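Local coordinates for Pgp2 (Campylobacter jejuni subsp. jejuni, PDB 6XJ6), which directs helical cell shape, binding peptidoglycan through a pocket on its accessory NTF2 domain and probably trimming it as an LD-carboxypeptidase, at residues Gly77-Gly82 / Thr99-Leu104. Residues are numbered along the deposited sequence; the frame is centred on the assembly and turned at random.
Sequences GFYELG and TTYPNL
Thr100 turns its side-chain hydroxyl onto the backbone of Glu80: the amide N of Glu80 donates to Thr100 OG1 at 2.9 Å, nearly straight at 170°. Thr100 N returns a weak bond to Glu80 O, 3.1 Å away. A chi1 of 51° sets OG1 between the backbone N and carbonyl carbon of Thr100, and a water links it to Glu80 OE2; the other carboxylate oxygen, OE1, forms a salt bridge with Lys155. Beside this exchange, the Tyr79 ring receives Thr100 OG1 at its edge, while Tyr101 runs alongside in the same direction, its CD1 3.5 Å from Tyr79 OH. The Asn103 side chain runs at about a right angle to that of Tyr79, yet its amide plane lies only 21° from the ring plane, with Asn103 ND2 3.3 Å from Tyr79 CE2; ND2 also gives a weak bond to Phe78 O and is hydrogen-bonded to Tyr241 OH. Within the YkuD-family catalytic domain, this contact joins edge strand 77-80 of a five-stranded mixed sheet to the loop leading into helix 104-108, the side chain of Thr99 about 8 Å from that of Cys136, the predicted nucleophile. Farther out, Asn103 OD1 accepts the backbone N-H of Asp106, N-capping that helix; Asp106 OD2 is hydrogen-bonded to Tyr79 OH, and Tyr101 OH to Thr112 O.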
loop_
_atom_site.group_PDB
_atom_site.type_symbol
_atom_site.label_atom_id
_atom_site.label_comp_id
_atom_site.label_asym_id
_atom_site.label_seq_id
_atom_site.Cartn_x
_atom_site.Cartn_y
_atom_site.Cartn_z
ATOM N N GLY A 77 3.844 -1.339 7.057
ATOM C CA GLY A 77 2.785 -0.934 6.159
ATOM C C GLY A 77 2.947 -1.580 4.801
ATOM O O GLY A 77 3.587 -2.620 4.666
ATOM N N PHE A 78 2.351 -0.928 3.804
ATOM C CA PHE A 78 2.339 -1.422 2.433
ATOM C C PHE A 78 2.907 -0.340 1.530
ATOM O O PHE A 78 2.410 0.794 1.525
ATOM C CB PHE A 78 0.919 -1.806 2.002
ATOM C CG PHE A 78 0.877 -2.751 0.840
ATOM C CD1 PHE A 78 0.872 -4.120 1.042
ATOM C CD2 PHE A 78 0.828 -2.272 -0.455
ATOM C CE1 PHE A 78 0.819 -4.991 -0.030
ATOM C CE2 PHE A 78 0.779 -3.141 -1.527
ATOM C CZ PHE A 78 0.781 -4.504 -1.309
ATOM N N TYR A 79 3.936 -0.705 0.767
ATOM C CA TYR A 79 4.739 0.199 -0.038
ATOM C C TYR A 79 4.961 -0.433 -1.408
ATOM O O TYR A 79 4.439 -1.512 -1.717
ATOM C CB TYR A 79 6.070 0.498 0.675
ATOM C CG TYR A 79 5.863 1.192 1.993
ATOM C CD1 TYR A 79 5.724 0.466 3.170
ATOM C CD2 TYR A 79 5.758 2.570 2.055
ATOM C CE1 TYR A 79 5.493 1.091 4.372
ATOM C CE2 TYR A 79 5.536 3.212 3.259
ATOM C CZ TYR A 79 5.399 2.468 4.412
ATOM O OH TYR A 79 5.153 3.100 5.598
ATOM N N GLU A 80 5.738 0.249 -2.236
ATOM C CA GLU A 80 6.173 -0.276 -3.517
ATOM C C GLU A 80 7.691 -0.309 -3.554
ATOM O O GLU A 80 8.367 0.417 -2.815
ATOM C CB GLU A 80 5.632 0.569 -4.669
ATOM C CG GLU A 80 4.136 0.685 -4.645
ATOM C CD GLU A 80 3.639 1.717 -5.603
ATOM O OE1 GLU A 80 3.741 1.469 -6.820
ATOM O OE2 GLU A 80 3.178 2.785 -5.136
ATOM N N LEU A 81 8.217 -1.170 -4.421
ATOM C CA LEU A 81 9.654 -1.328 -4.598
ATOM C C LEU A 81 10.071 -0.825 -5.973
ATOM O O LEU A 81 9.453 -1.173 -6.988
ATOM C CB LEU A 81 10.068 -2.790 -4.453
ATOM C CG LEU A 81 11.561 -3.001 -4.206
ATOM C CD1 LEU A 81 11.973 -2.498 -2.833
ATOM C CD2 LEU A 81 11.893 -4.475 -4.357
ATOM N N GLY A 82 11.123 -0.005 -5.998
ATOM C CA GLY A 82 11.689 0.480 -7.237
ATOM C C GLY A 82 12.672 -0.504 -7.846
ATOM O O GLY A 82 12.929 -1.590 -7.327
ATOM N N THR A 99 12.320 1.362 -1.380
ATOM C CA THR A 99 10.893 1.360 -1.099
ATOM C C THR A 99 10.379 2.792 -1.127
ATOM O O THR A 99 11.146 3.756 -1.065
ATOM C CB THR A 99 10.553 0.749 0.267
ATOM O OG1 THR A 99 10.773 1.717 1.308
ATOM C CG2 THR A 99 11.350 -0.522 0.555
ATOM N N THR A 100 9.053 2.927 -1.196
ATOM C CA THR A 100 8.413 4.228 -1.331
ATOM C C THR A 100 8.120 4.915 0.004
ATOM O O THR A 100 7.316 5.853 0.035
ATOM C CB THR A 100 7.127 4.098 -2.140
ATOM O OG1 THR A 100 6.335 3.044 -1.585
ATOM C CG2 THR A 100 7.452 3.788 -3.590
ATOM N N TYR A 101 8.749 4.495 1.097
ATOM C CA TYR A 101 8.566 5.222 2.349
ATOM C C TYR A 101 9.091 6.651 2.198
ATOM O O TYR A 101 10.220 6.847 1.720
ATOM C CB TYR A 101 9.270 4.563 3.538
ATOM C CG TYR A 101 9.062 5.391 4.790
ATOM C CD1 TYR A 101 7.968 5.180 5.617
ATOM C CD2 TYR A 101 9.924 6.427 5.107
ATOM C CE1 TYR A 101 7.748 5.963 6.734
ATOM C CE2 TYR A 101 9.707 7.216 6.220
ATOM C CZ TYR A 101 8.621 6.972 7.033
ATOM O OH TYR A 101 8.391 7.748 8.143
ATOM N N PRO A 102 8.333 7.669 2.625
ATOM C CA PRO A 102 6.992 7.646 3.211
ATOM C C PRO A 102 5.915 7.659 2.141
ATOM O O PRO A 102 6.026 8.382 1.147
ATOM C CB PRO A 102 6.947 8.947 4.022
ATOM C CG PRO A 102 7.815 9.870 3.261
ATOM C CD PRO A 102 8.916 9.024 2.666
ATOM N N ASN A 103 4.879 6.851 2.341
ATOM C CA ASN A 103 3.745 6.871 1.435
ATOM C C ASN A 103 2.804 8.012 1.820
ATOM O O ASN A 103 3.067 8.793 2.742
ATOM C CB ASN A 103 3.077 5.494 1.375
ATOM C CG ASN A 103 2.389 5.103 2.674
ATOM O OD1 ASN A 103 1.875 5.944 3.404
ATOM N ND2 ASN A 103 2.350 3.805 2.949
ATOM N N LEU A 104 1.703 8.134 1.085
ATOM C CA LEU A 104 0.800 9.260 1.305
ATOM C C LEU A 104 0.245 9.260 2.726
ATOM O O LEU A 104 0.127 10.317 3.353
ATOM C CB LEU A 104 -0.338 9.221 0.290
ATOM C CG LEU A 104 -1.388 10.318 0.451
ATOM C CD1 LEU A 104 -0.797 11.688 0.189
ATOM C CD2 LEU A 104 -2.557 10.032 -0.476
HETATM O O HOH W 1 3.770 3.422 -2.182
#